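Local coordinates for transcription antitermination protein NusB (Thermotoga maritima, PDB 1TZV) that probably takes part in transcription antitermination of ribosomal RNA operons, binding the boxA sequence of their RNA, at residues 33-36 with 37-41. Residues are numbered along the deposited sequence; the frame is centred on the assembly and turned at random.
Sequences EILD and ETYDK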
loop_
_atom_site.group_PDB
_atom_site.type_symbol
_atom_site.label_atom_id
_atom_site.label_comp_id
_atom_site.label_asym_id
_atom_site.label_seq_id
_atom_site.Cartn_x
_atom_site.Cartn_y
_atom_site.Cartn_z
ATOM N N GLU A 33 -9.836 12.903 -6.958
ATOM C CA GLU A 33 -9.290 13.654 -8.094
ATOM C C GLU A 33 -8.636 12.679 -9.077
ATOM O O GLU A 33 -8.646 12.888 -10.293
ATOM C CB GLU A 33 -8.226 14.656 -7.644
ATOM C CG GLU A 33 -8.692 15.728 -6.667
ATOM C CD GLU A 33 -7.571 16.689 -6.305
ATOM O OE1 GLU A 33 -6.396 16.363 -6.581
ATOM O OE2 GLU A 33 -7.864 17.761 -5.737
ATOM N N ILE A 34 -8.066 11.606 -8.534
ATOM C CA ILE A 34 -7.378 10.586 -9.327
ATOM C C ILE A 34 -8.365 9.669 -10.038
ATOM O O ILE A 34 -8.187 9.336 -11.216
ATOM C CB ILE A 34 -6.443 9.752 -8.404
ATOM C CG1 ILE A 34 -5.289 10.643 -7.936
ATOM C CG2 ILE A 34 -5.910 8.524 -9.125
ATOM C CD1 ILE A 34 -4.598 10.131 -6.692
ATOM N N LEU A 35 -9.408 9.259 -9.320
ATOM C CA LEU A 35 -10.423 8.388 -9.898
ATOM C C LEU A 35 -11.233 9.181 -10.920
ATOM O O LEU A 35 -11.629 10.321 -10.677
ATOM C CB LEU A 35 -11.358 7.830 -8.812
ATOM C CG LEU A 35 -10.692 6.934 -7.757
ATOM C CD1 LEU A 35 -11.706 6.570 -6.686
ATOM C CD2 LEU A 35 -10.117 5.674 -8.404
ATOM N N ASP A 36 -11.438 8.580 -12.080
ATOM C CA ASP A 36 -12.218 9.219 -13.128
ATOM C C ASP A 36 -12.893 8.147 -13.958
ATOM O O ASP A 36 -12.959 6.980 -13.554
ATOM C CB ASP A 36 -11.337 10.121 -14.007
ATOM C CG ASP A 36 -10.182 9.384 -14.643
ATOM O OD1 ASP A 36 -10.271 8.156 -14.790
ATOM O OD2 ASP A 36 -9.188 10.041 -15.013
ATOM N N GLU A 37 -13.395 8.547 -15.122
ATOM C CA GLU A 37 -14.092 7.639 -16.019
ATOM C C GLU A 37 -13.276 6.429 -16.464
ATOM O O GLU A 37 -13.848 5.421 -16.880
ATOM C CB GLU A 37 -14.590 8.404 -17.255
ATOM C CG GLU A 37 -13.542 9.315 -17.882
ATOM C CD GLU A 37 -13.257 10.556 -17.043
ATOM O OE1 GLU A 37 -12.228 11.224 -17.298
ATOM O OE2 GLU A 37 -14.064 10.872 -16.141
ATOM N N THR A 38 -11.951 6.512 -16.379
ATOM C CA THR A 38 -11.121 5.381 -16.795
ATOM C C THR A 38 -11.109 4.232 -15.783
ATOM O O THR A 38 -10.591 3.147 -16.071
ATOM C CB THR A 38 -9.663 5.806 -17.103
ATOM O OG1 THR A 38 -8.989 6.185 -15.898
ATOM C CG2 THR A 38 -9.650 6.974 -18.079
ATOM N N TYR A 39 -11.690 4.461 -14.605
ATOM C CA TYR A 39 -11.762 3.425 -13.579
ATOM C C TYR A 39 -13.190 2.912 -13.506
ATOM O O TYR A 39 -14.125 3.714 -13.454
ATOM C CB TYR A 39 -11.360 3.979 -12.207
ATOM C CG TYR A 39 -9.911 4.391 -12.102
ATOM C CD1 TYR A 39 -9.475 5.605 -12.620
ATOM C CD2 TYR A 39 -8.975 3.549 -11.495
ATOM C CE1 TYR A 39 -8.144 5.979 -12.541
ATOM C CE2 TYR A 39 -7.641 3.913 -11.413
ATOM C CZ TYR A 39 -7.236 5.124 -11.933
ATOM O OH TYR A 39 -5.920 5.497 -11.844
ATOM N N ASP A 40 -13.374 1.595 -13.506
ATOM C CA ASP A 40 -14.732 1.063 -13.444
ATOM C C ASP A 40 -15.310 1.099 -12.030
ATOM O O ASP A 40 -14.602 1.391 -11.055
ATOM C CB ASP A 40 -14.832 -0.350 -14.073
ATOM C CG ASP A 40 -14.017 -1.415 -13.343
ATOM O OD1 ASP A 40 -13.604 -1.198 -12.184
ATOM O OD2 ASP A 40 -13.808 -2.514 -13.929
ATOM N N LYS A 41 -16.609 0.841 -11.920
ATOM C CA LYS A 41 -17.293 0.884 -10.631
ATOM C C LYS A 41 -16.583 0.101 -9.521
ATOM O O LYS A 41 -16.425 0.603 -8.401
ATOM C CB LYS A 41 -18.740 0.383 -10.813
ATOM C CG LYS A 41 -19.538 0.248 -9.526
ATOM C CD LYS A 41 -20.927 -0.322 -9.800
ATOM C CE LYS A 41 -21.702 -0.552 -8.507
ATOM N NZ LYS A 41 -22.030 0.725 -7.811
HETATM O O HOH W 1 -6.897 8.645 -15.501
#
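D36 and T38 meet through one carboxylate oxygen, D36 OD1, which accepts two hydrogen bonds. T38 OG1 donates to the syn lone pair of D36 OD1 at 2.6 Å. T38 N donates to D36 OD1 at 2.8 Å, from above the carboxylate plane. The D36 torsion explains this: CG lies between the backbone N and the carbonyl carbon (chi1 57°), which swings OD1 over the next residues. A water donates to D36 OD2 and, at longer range, to T38 OG1.

In the backbone, Y39 N donates to D36 O at 3.0 Å and closes a type I beta turn from D36 to Y39. The aspartate grip on T38 N, two residues on, is that of an Asx turn. Together they turn the chain between helix 27-34 and helix 41-56, whose N-cap is D40, with OD1 accepting from A43 N. An alanine in place of D36 would probably leave T38 N without its acceptor and the T38 hydroxyl less firmly fixed, with R7 as its remaining protein partner.

The Y39 ring is met over a face and at an edge. L35 CD2 lies over one face of the Y39 ring, 4.0 Å from its centroid, in a CH-pi contact. D36 OD1 lies at the ring edge, 3.4 Å from Y39 CD1. Towards helix 5-19, Y39 OH hydrogen-bonds K14 NZ, and R7 makes a cation-pi contact with the ring.

The like charges of D36 OD2 and E37 OE1 are 4.0 Å apart, their carboxylates stacked with planes 29° apart.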